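Local coordinates for protein lipase aflb (Neosartorya fumigata, PDB 6IDY) that is a fungal lipase, probably hydrolysing the ester bonds of lipids, with an alpha/beta-hydrolase core and a bound calcium ion, at residues G92-A96 / D97-F101. Sequence-based numbering, arbitrary orientation.
Sequences GLIPA and DILSF
Ile-94 meets Ile-98 and Leu-99 mainly through its CG2 methyl, and the start of helix 96-103 illustrates how the residues just ahead of a helix can pack against its first turn. That methyl lies 3.7 Å from CG2 of Ile-98 and equally close to CG of Leu-99, each neighbour crossing Ile-94 at about a right angle. The torsion about CA and CB (chi1 -35°) turns CG2 opposite the backbone N and towards the helix, while the longer branch ending in CD1 heads away; the side chain also touches Ile-88 of the preceding helix. Next to this, CD1 of Ile-98 comes in obliquely against CG and CD of the Pro-95 ring, 3.8 Å from each, and Leu-409 of helix 405-412 touches both residues.

Pro-95 is the N-cap. Its O accepts a hydrogen bond from N of Leu-99 (2.9 Å), and O of Ala-96 accepts one from N of Ser-100 (2.8 Å); these are the first main-chain bonds of helix 96-103. At the polar edge, the carboxylate of Asp-97 reaches back to the CB-CG edge of the Pro-95 ring: OD1 sits 3.5 Å from CB of Pro-95 and forms a salt bridge with Arg-55. Apolar contacts thus occupy the buried side of this helix start and a charged pair its exposed edge, where the acidic group would probably also interact favourably with the helix dipole.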
loop_
_atom_site.group_PDB
_atom_site.type_symbol
_atom_site.label_atom_id
_atom_site.label_comp_id
_atom_site.label_asym_id
_atom_site.label_seq_id
_atom_site.Cartn_x
_atom_site.Cartn_y
_atom_site.Cartn_z
ATOM N N GLY A 92 -17.571 -10.993 11.769
ATOM C CA GLY A 92 -16.741 -11.113 12.963
ATOM C C GLY A 92 -15.319 -11.559 12.686
ATOM O O GLY A 92 -14.757 -12.344 13.450
ATOM N N LEU A 93 -14.726 -11.061 11.594
ATOM C CA LEU A 93 -13.362 -11.414 11.200
ATOM C C LEU A 93 -12.292 -10.827 12.136
ATOM O O LEU A 93 -11.255 -11.461 12.347
ATOM C CB LEU A 93 -13.104 -10.993 9.734
ATOM C CG LEU A 93 -11.835 -11.526 9.049
ATOM C CD1 LEU A 93 -11.911 -13.009 8.810
ATOM C CD2 LEU A 93 -11.623 -10.862 7.723
ATOM N N ILE A 94 -12.541 -9.633 12.699
ATOM C CA ILE A 94 -11.548 -8.970 13.537
ATOM C C ILE A 94 -11.798 -9.229 15.024
ATOM O O ILE A 94 -12.813 -8.782 15.563
ATOM C CB ILE A 94 -11.369 -7.457 13.218
ATOM C CG1 ILE A 94 -11.521 -7.126 11.701
ATOM C CG2 ILE A 94 -10.035 -6.924 13.779
ATOM C CD1 ILE A 94 -10.567 -7.897 10.641
ATOM N N PRO A 95 -10.874 -9.951 15.703
ATOM C CA PRO A 95 -11.052 -10.173 17.145
ATOM C C PRO A 95 -10.737 -8.911 17.941
ATOM O O PRO A 95 -10.088 -7.992 17.428
ATOM C CB PRO A 95 -10.102 -11.334 17.466
ATOM C CG PRO A 95 -9.155 -11.407 16.344
ATOM C CD PRO A 95 -9.605 -10.528 15.216
ATOM N N ALA A 96 -11.219 -8.878 19.198
ATOM C CA ALA A 96 -11.092 -7.769 20.145
ATOM C C ALA A 96 -9.667 -7.260 20.346
ATOM O O ALA A 96 -9.472 -6.050 20.354
ATOM C CB ALA A 96 -11.719 -8.147 21.480
ATOM N N ASP A 97 -8.678 -8.164 20.498
ATOM C CA ASP A 97 -7.280 -7.779 20.711
ATOM C C ASP A 97 -6.693 -7.036 19.503
ATOM O O ASP A 97 -5.975 -6.045 19.678
ATOM C CB ASP A 97 -6.423 -8.995 21.115
ATOM C CG ASP A 97 -6.299 -10.097 20.066
ATOM O OD1 ASP A 97 -7.328 -10.442 19.436
ATOM O OD2 ASP A 97 -5.177 -10.626 19.893
ATOM N N ILE A 98 -7.045 -7.478 18.279
ATOM C CA ILE A 98 -6.593 -6.829 17.047
ATOM C C ILE A 98 -7.320 -5.484 16.904
ATOM O O ILE A 98 -6.656 -4.474 16.669
ATOM C CB ILE A 98 -6.671 -7.771 15.807
ATOM C CG1 ILE A 98 -5.668 -8.946 15.983
ATOM C CG2 ILE A 98 -6.387 -6.999 14.495
ATOM C CD1 ILE A 98 -5.814 -10.133 15.039
ATOM N N LEU A 99 -8.657 -5.460 17.154
ATOM C CA LEU A 99 -9.479 -4.244 17.133
ATOM C C LEU A 99 -8.932 -3.189 18.102
ATOM O O LEU A 99 -8.849 -2.015 17.735
ATOM C CB LEU A 99 -10.952 -4.543 17.485
ATOM C CG LEU A 99 -11.865 -5.037 16.360
ATOM C CD1 LEU A 99 -13.243 -5.389 16.896
ATOM C CD2 LEU A 99 -12.001 -4.006 15.251
ATOM N N SER A 100 -8.537 -3.617 19.321
ATOM C CA SER A 100 -7.965 -2.749 20.354
ATOM C C SER A 100 -6.665 -2.110 19.869
ATOM O O SER A 100 -6.477 -0.909 20.063
ATOM C CB SER A 100 -7.735 -3.526 21.647
ATOM O OG SER A 100 -7.201 -2.701 22.668
ATOM N N PHE A 101 -5.794 -2.903 19.203
ATOM C CA PHE A 101 -4.520 -2.446 18.644
ATOM C C PHE A 101 -4.767 -1.440 17.512
ATOM O O PHE A 101 -4.162 -0.368 17.514
ATOM C CB PHE A 101 -3.665 -3.640 18.166
ATOM C CG PHE A 101 -2.374 -3.274 17.462
ATOM C CD1 PHE A 101 -1.273 -2.820 18.182
ATOM C CD2 PHE A 101 -2.254 -3.403 16.084
ATOM C CE1 PHE A 101 -0.080 -2.488 17.533
ATOM C CE2 PHE A 101 -1.060 -3.069 15.435
ATOM C CZ PHE A 101 0.017 -2.612 16.164
#